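BH2602 protein (Bacillus halodurans, PDB 3NWZ) is a hotdog-fold protein of the thioesterase superfamily that binds coenzyme A and probably hydrolyses acyl-CoA thioesters. Local coordinates at residues Ser131-Gly136 and Val141-Val146; Met97-Leu102 and Gln106-Ser111. One frame throughout, in Å; residues are numbered along the deposited sequence.

Interaction 1 of 2, residues Ser131-Gly136 and Val141-Val146; sequences SIVHQG and VVEGKV
Ser131 and Glu143 face each other as an antiparallel hydrogen-bonded pair, Ser131 N giving a nearly straight bond to Glu143 O (2.7 Å) and Glu143 N returning one to Ser131 O (2.9 Å). Their side chains rise on the same face of the sheet. Glu143 places CG between its own backbone N and carbonyl carbon (chi1 79°) and runs extended to CD, which carries the carboxylate toward residues 131-133, with OE2 3.2 Å from Ser131 OG. The same chain crosses Val133 at about a right angle: CG2 of Val133 lies against both Glu143 CB and Glu143 OE2, 3.4 Å from the latter. On the other face, Ile132 and Val142 form the non-hydrogen-bonded pair; Val142 CG2 lies beside Ser131 O, and both side chains turn to helix 83-100, Ile132 packing on Met97 and Val142 on Met94. Beyond Ile132 the register slips by one residue. Val141 O accepts from Val133 N (2.8 Å) and from His134 N (3.0 Å), both donors approaching from the same face of its plane. Val133 CB lies 3.9 Å from Val141 CG1, while His134 meets Val141 CB to CB. Met156 of the second subunit covers Val133 and Glu143, and Lys145 forms a salt bridge to Glu143 of that subunit. With only an alanine methyl at Glu143, Val133 CG2 would probably lose part of its cover and, if the pairing is reciprocal, a lysine of the second subunit its carboxylate mate. Two consecutive residues opposite one valine make a classic beta bulge, set in the hairpin of strands 125-135 and 139-147 of the hotdog sheet; its second residue, His134, binds coenzyme A, as do Lys137, Gln138 and Arg139 near the hairpin turn.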
loop_
_atom_site.group_PDB
_atom_site.type_symbol
_atom_site.label_atom_id
_atom_site.label_comp_id
_atom_site.label_asym_id
_atom_site.label_seq_id
_atom_site.Cartn_x
_atom_site.Cartn_y
_atom_site.Cartn_z
ATOM N N SER A 131 12.972 -1.143 -9.583
ATOM C CA SER A 131 12.790 -1.582 -10.977
ATOM C C SER A 131 11.383 -1.244 -11.520
ATOM O O SER A 131 10.380 -1.370 -10.828
ATOM C CB SER A 131 13.057 -3.098 -11.136
ATOM O OG SER A 131 12.033 -3.903 -10.588
ATOM N N ILE A 132 11.322 -0.798 -12.765
ATOM C CA ILE A 132 10.049 -0.465 -13.375
ATOM C C ILE A 132 9.203 -1.732 -13.560
ATOM O O ILE A 132 9.709 -2.794 -13.980
ATOM C CB ILE A 132 10.256 0.210 -14.728
ATOM C CG1 ILE A 132 11.067 1.493 -14.543
ATOM C CG2 ILE A 132 8.907 0.497 -15.374
ATOM C CD1 ILE A 132 11.234 2.278 -15.799
ATOM N N VAL A 133 7.915 -1.617 -13.232
ATOM C CA VAL A 133 7.005 -2.742 -13.322
ATOM C C VAL A 133 6.085 -2.493 -14.485
ATOM O O VAL A 133 5.525 -3.415 -15.068
ATOM C CB VAL A 133 6.182 -2.858 -12.026
ATOM C CG1 VAL A 133 5.198 -4.028 -12.128
ATOM C CG2 VAL A 133 7.136 -3.017 -10.827
ATOM N N HIS A 134 5.950 -1.219 -14.819
ATOM C CA HIS A 134 5.088 -0.787 -15.903
ATOM C C HIS A 134 5.443 0.647 -16.272
ATOM O O HIS A 134 5.775 1.461 -15.395
ATOM C CB HIS A 134 3.618 -0.851 -15.480
ATOM C CG HIS A 134 2.671 -0.402 -16.547
ATOM N ND1 HIS A 134 2.638 -0.980 -17.799
ATOM C CD2 HIS A 134 1.723 0.563 -16.552
ATOM C CE1 HIS A 134 1.708 -0.389 -18.528
ATOM N NE2 HIS A 134 1.139 0.552 -17.796
ATOM N N GLN A 135 5.362 0.949 -17.567
ATOM C CA GLN A 135 5.667 2.286 -18.062
ATOM C C GLN A 135 4.590 2.834 -18.993
ATOM O O GLN A 135 4.696 2.696 -20.216
ATOM C CB GLN A 135 7.014 2.281 -18.794
ATOM C CG GLN A 135 7.582 3.666 -19.054
ATOM C CD GLN A 135 9.035 3.626 -19.498
ATOM O OE1 GLN A 135 9.836 2.845 -18.979
ATOM N NE2 GLN A 135 9.388 4.486 -20.450
ATOM N N GLY A 136 3.547 3.431 -18.412
ATOM C CA GLY A 136 2.500 4.029 -19.226
ATOM C C GLY A 136 2.899 5.469 -19.519
ATOM O O GLY A 136 3.982 5.924 -19.116
ATOM N N VAL A 141 4.441 2.656 -12.781
ATOM C CA VAL A 141 4.439 1.766 -11.641
ATOM C C VAL A 141 5.839 1.176 -11.531
ATOM O O VAL A 141 6.379 0.651 -12.508
ATOM C CB VAL A 141 3.406 0.666 -11.854
ATOM C CG1 VAL A 141 3.443 -0.339 -10.703
ATOM C CG2 VAL A 141 2.019 1.307 -11.989
ATOM N N VAL A 142 6.418 1.289 -10.338
ATOM C CA VAL A 142 7.757 0.806 -10.065
ATOM C C VAL A 142 7.715 -0.012 -8.780
ATOM O O VAL A 142 6.741 0.049 -8.042
ATOM C CB VAL A 142 8.753 1.991 -9.908
ATOM C CG1 VAL A 142 8.204 3.004 -8.909
ATOM C CG2 VAL A 142 10.118 1.485 -9.430
ATOM N N GLU A 143 8.770 -0.781 -8.524
ATOM C CA GLU A 143 8.839 -1.625 -7.342
ATOM C C GLU A 143 10.253 -1.600 -6.801
ATOM O O GLU A 143 11.197 -1.401 -7.556
ATOM C CB GLU A 143 8.468 -3.064 -7.707
ATOM C CG GLU A 143 9.613 -3.843 -8.386
ATOM C CD GLU A 143 9.199 -5.231 -8.824
ATOM O OE1 GLU A 143 8.810 -6.048 -7.956
ATOM O OE2 GLU A 143 9.259 -5.500 -10.043
ATOM N N GLY A 144 10.409 -1.820 -5.501
ATOM C CA GLY A 144 11.748 -1.808 -4.929
ATOM C C GLY A 144 11.942 -2.549 -3.612
ATOM O O GLY A 144 10.991 -2.971 -2.972
ATOM N N LYS A 145 13.195 -2.705 -3.211
ATOM C CA LYS A 145 13.547 -3.378 -1.974
ATOM C C LYS A 145 14.698 -2.653 -1.306
ATOM O O LYS A 145 15.519 -2.001 -1.966
ATOM C CB LYS A 145 13.959 -4.827 -2.237
ATOM C CG LYS A 145 12.789 -5.773 -2.377
ATOM C CD LYS A 145 13.260 -7.205 -2.597
ATOM C CE LYS A 145 12.080 -8.158 -2.686
ATOM N NZ LYS A 145 11.180 -7.792 -3.820
ATOM N N VAL A 146 14.737 -2.756 0.016
ATOM C CA VAL A 146 15.788 -2.142 0.801
ATOM C C VAL A 146 16.547 -3.290 1.482
ATOM O O VAL A 146 15.937 -4.180 2.065
ATOM C CB VAL A 146 15.197 -1.173 1.870
ATOM C CG1 VAL A 146 16.310 -0.535 2.659
ATOM C CG2 VAL A 146 14.360 -0.101 1.201
#

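Interaction 2 of 2, residues Met97-Leu102 and Gln106-Ser111; sequences MVNRQL and QSAVTS
Asn99 holds CG beside its backbone N (chi1 -72°), which swings the amide from the flank of helix 83-100 to the start of strand 108-117, where OD1 takes a weak, bent hydrogen bond from Ala108 N (3.3 Å, 131° at the hydrogen). Val98, with CG1 opposite the backbone N (chi1 -175°), brings that methyl to 3.4 Å from Ala108 CB. Leu102, already past the helix end, supplies the third group: its CD1 reaches Ala108 CB at 3.7 Å and also lies against the peptide of Ser107, 3.5 Å from Ser107 C. The small alanine methyl is thus met by two aliphatic branches, one from the last helical turn and one from the loop after it. Behind them Val98 and Leu102 both rest on Ile140 of strand 139-147, and Val98 also touches Phe161. Gln106 turns its side chain to Lys137, a coenzyme A-binding residue. The amide of Asn99 adds a second, weak bond from ND2 to Gly95 O of its own helix. Methyl packing beside one weak polar link implies that the helix end is held to the strand mainly by apolar contact, the exposed asparagine contributing little directional grip.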
loop_
_atom_site.group_PDB
_atom_site.type_symbol
_atom_site.label_atom_id
_atom_site.label_comp_id
_atom_site.label_asym_id
_atom_site.label_seq_id
_atom_site.Cartn_x
_atom_site.Cartn_y
_atom_site.Cartn_z
HETATM N N MSE A 97 14.795 6.233 -10.621
HETATM C CA MSE A 97 14.513 5.173 -11.596
HETATM C C MSE A 97 13.544 5.753 -12.639
HETATM O O MSE A 97 13.882 5.900 -13.814
HETATM C CB MSE A 97 13.848 3.977 -10.897
HETATM C CG MSE A 97 13.421 2.801 -11.816
HETATM SE SE MSE A 97 14.880 1.684 -12.492
HETATM C CE MSE A 97 15.419 2.769 -14.024
ATOM N N VAL A 98 12.337 6.106 -12.195
ATOM C CA VAL A 98 11.337 6.694 -13.091
ATOM C C VAL A 98 11.911 7.816 -13.962
ATOM O O VAL A 98 11.777 7.818 -15.191
ATOM C CB VAL A 98 10.147 7.302 -12.308
ATOM C CG1 VAL A 98 9.080 7.800 -13.284
ATOM C CG2 VAL A 98 9.553 6.281 -11.378
ATOM N N ASN A 99 12.561 8.776 -13.321
ATOM C CA ASN A 99 13.090 9.915 -14.047
ATOM C C ASN A 99 14.191 9.634 -15.064
ATOM O O ASN A 99 14.391 10.409 -15.997
ATOM C CB ASN A 99 13.499 10.986 -13.041
ATOM C CG ASN A 99 12.292 11.656 -12.414
ATOM O OD1 ASN A 99 11.511 12.301 -13.106
ATOM N ND2 ASN A 99 12.118 11.489 -11.106
ATOM N N ARG A 100 14.891 8.522 -14.911
ATOM C CA ARG A 100 15.927 8.194 -15.869
ATOM C C ARG A 100 15.335 7.583 -17.143
ATOM O O ARG A 100 15.963 7.608 -18.207
ATOM C CB ARG A 100 16.944 7.258 -15.233
ATOM C CG ARG A 100 18.173 8.004 -14.709
ATOM C CD ARG A 100 19.464 7.368 -15.210
ATOM N NE ARG A 100 19.504 7.191 -16.668
ATOM C CZ ARG A 100 18.891 6.212 -17.340
ATOM N NH1 ARG A 100 18.174 5.300 -16.693
ATOM N NH2 ARG A 100 19.000 6.139 -18.664
ATOM N N GLN A 101 14.111 7.066 -17.030
ATOM C CA GLN A 101 13.407 6.445 -18.146
ATOM C C GLN A 101 12.412 7.405 -18.787
ATOM O O GLN A 101 11.517 6.976 -19.526
ATOM C CB GLN A 101 12.658 5.205 -17.661
ATOM C CG GLN A 101 13.570 4.057 -17.287
ATOM C CD GLN A 101 14.245 3.471 -18.497
ATOM O OE1 GLN A 101 13.591 2.848 -19.328
ATOM N NE2 GLN A 101 15.554 3.683 -18.619
ATOM N N LEU A 102 12.568 8.697 -18.508
ATOM C CA LEU A 102 11.659 9.701 -19.046
ATOM C C LEU A 102 12.347 10.742 -19.908
ATOM O O LEU A 102 13.475 11.162 -19.619
ATOM C CB LEU A 102 10.922 10.439 -17.918
ATOM C CG LEU A 102 9.898 9.754 -17.010
ATOM C CD1 LEU A 102 9.191 10.829 -16.165
ATOM C CD2 LEU A 102 8.883 9.007 -17.825
ATOM N N GLN A 106 10.004 15.819 -19.743
ATOM C CA GLN A 106 9.040 15.118 -18.904
ATOM C C GLN A 106 9.621 14.888 -17.516
ATOM O O GLN A 106 10.836 14.889 -17.332
ATOM C CB GLN A 106 8.652 13.774 -19.529
ATOM C CG GLN A 106 7.649 13.883 -20.673
ATOM C CD GLN A 106 7.194 12.524 -21.213
ATOM O OE1 GLN A 106 6.726 11.661 -20.465
ATOM N NE2 GLN A 106 7.321 12.340 -22.522
ATOM N N SER A 107 8.741 14.702 -16.540
ATOM C CA SER A 107 9.141 14.469 -15.151
ATOM C C SER A 107 8.055 13.638 -14.485
ATOM O O SER A 107 6.989 13.437 -15.067
ATOM C CB SER A 107 9.288 15.800 -14.420
ATOM O OG SER A 107 8.071 16.527 -14.459
ATOM N N ALA A 108 8.311 13.165 -13.269
ATOM C CA ALA A 108 7.329 12.343 -12.566
ATOM C C ALA A 108 7.308 12.628 -11.070
ATOM O O ALA A 108 8.340 12.938 -10.478
ATOM C CB ALA A 108 7.626 10.869 -12.810
ATOM N N VAL A 109 6.133 12.507 -10.458
ATOM C CA VAL A 109 6.002 12.758 -9.036
ATOM C C VAL A 109 5.312 11.608 -8.298
ATOM O O VAL A 109 4.327 11.039 -8.770
ATOM C CB VAL A 109 5.229 14.056 -8.808
ATOM C CG1 VAL A 109 5.917 15.191 -9.556
ATOM C CG2 VAL A 109 3.793 13.904 -9.297
ATOM N N THR A 110 5.853 11.262 -7.136
ATOM C CA THR A 110 5.312 10.194 -6.314
ATOM C C THR A 110 3.809 10.335 -6.052
ATOM O O THR A 110 3.359 11.232 -5.325
ATOM C CB THR A 110 6.041 10.139 -4.972
ATOM O OG1 THR A 110 7.426 9.839 -5.197
ATOM C CG2 THR A 110 5.429 9.087 -4.076
ATOM N N SER A 111 3.039 9.427 -6.644
ATOM C CA SER A 111 1.589 9.414 -6.509
ATOM C C SER A 111 1.188 8.509 -5.338
ATOM O O SER A 111 0.590 8.957 -4.352
ATOM C CB SER A 111 0.978 8.915 -7.824
ATOM O OG SER A 111 -0.409 8.697 -7.717
#

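How the interactions relate
Interaction 1 joins neighbouring strands, whereas interaction 2 sets the end of helix 83-100 against the start of strand 108-117; both reach the same antiparallel sheet. The first is partly buried and backed by another subunit; the second lies nearer the surface, with Val98 its buried member. Backbone hydrogen bonds dominate at 131-136/141-146, while methyl packing does most of the work at 97-102/106-111. Their centres are 11 Å apart, and they touch: Ile132 CD1 meets Gln101 CG at 3.3 Å. Ile132 thus bridges the hairpin to the residues at and just after the helix end. Interaction 1 itself contains a coenzyme A-binding residue, His134; interaction 2 only borders one, Lys137.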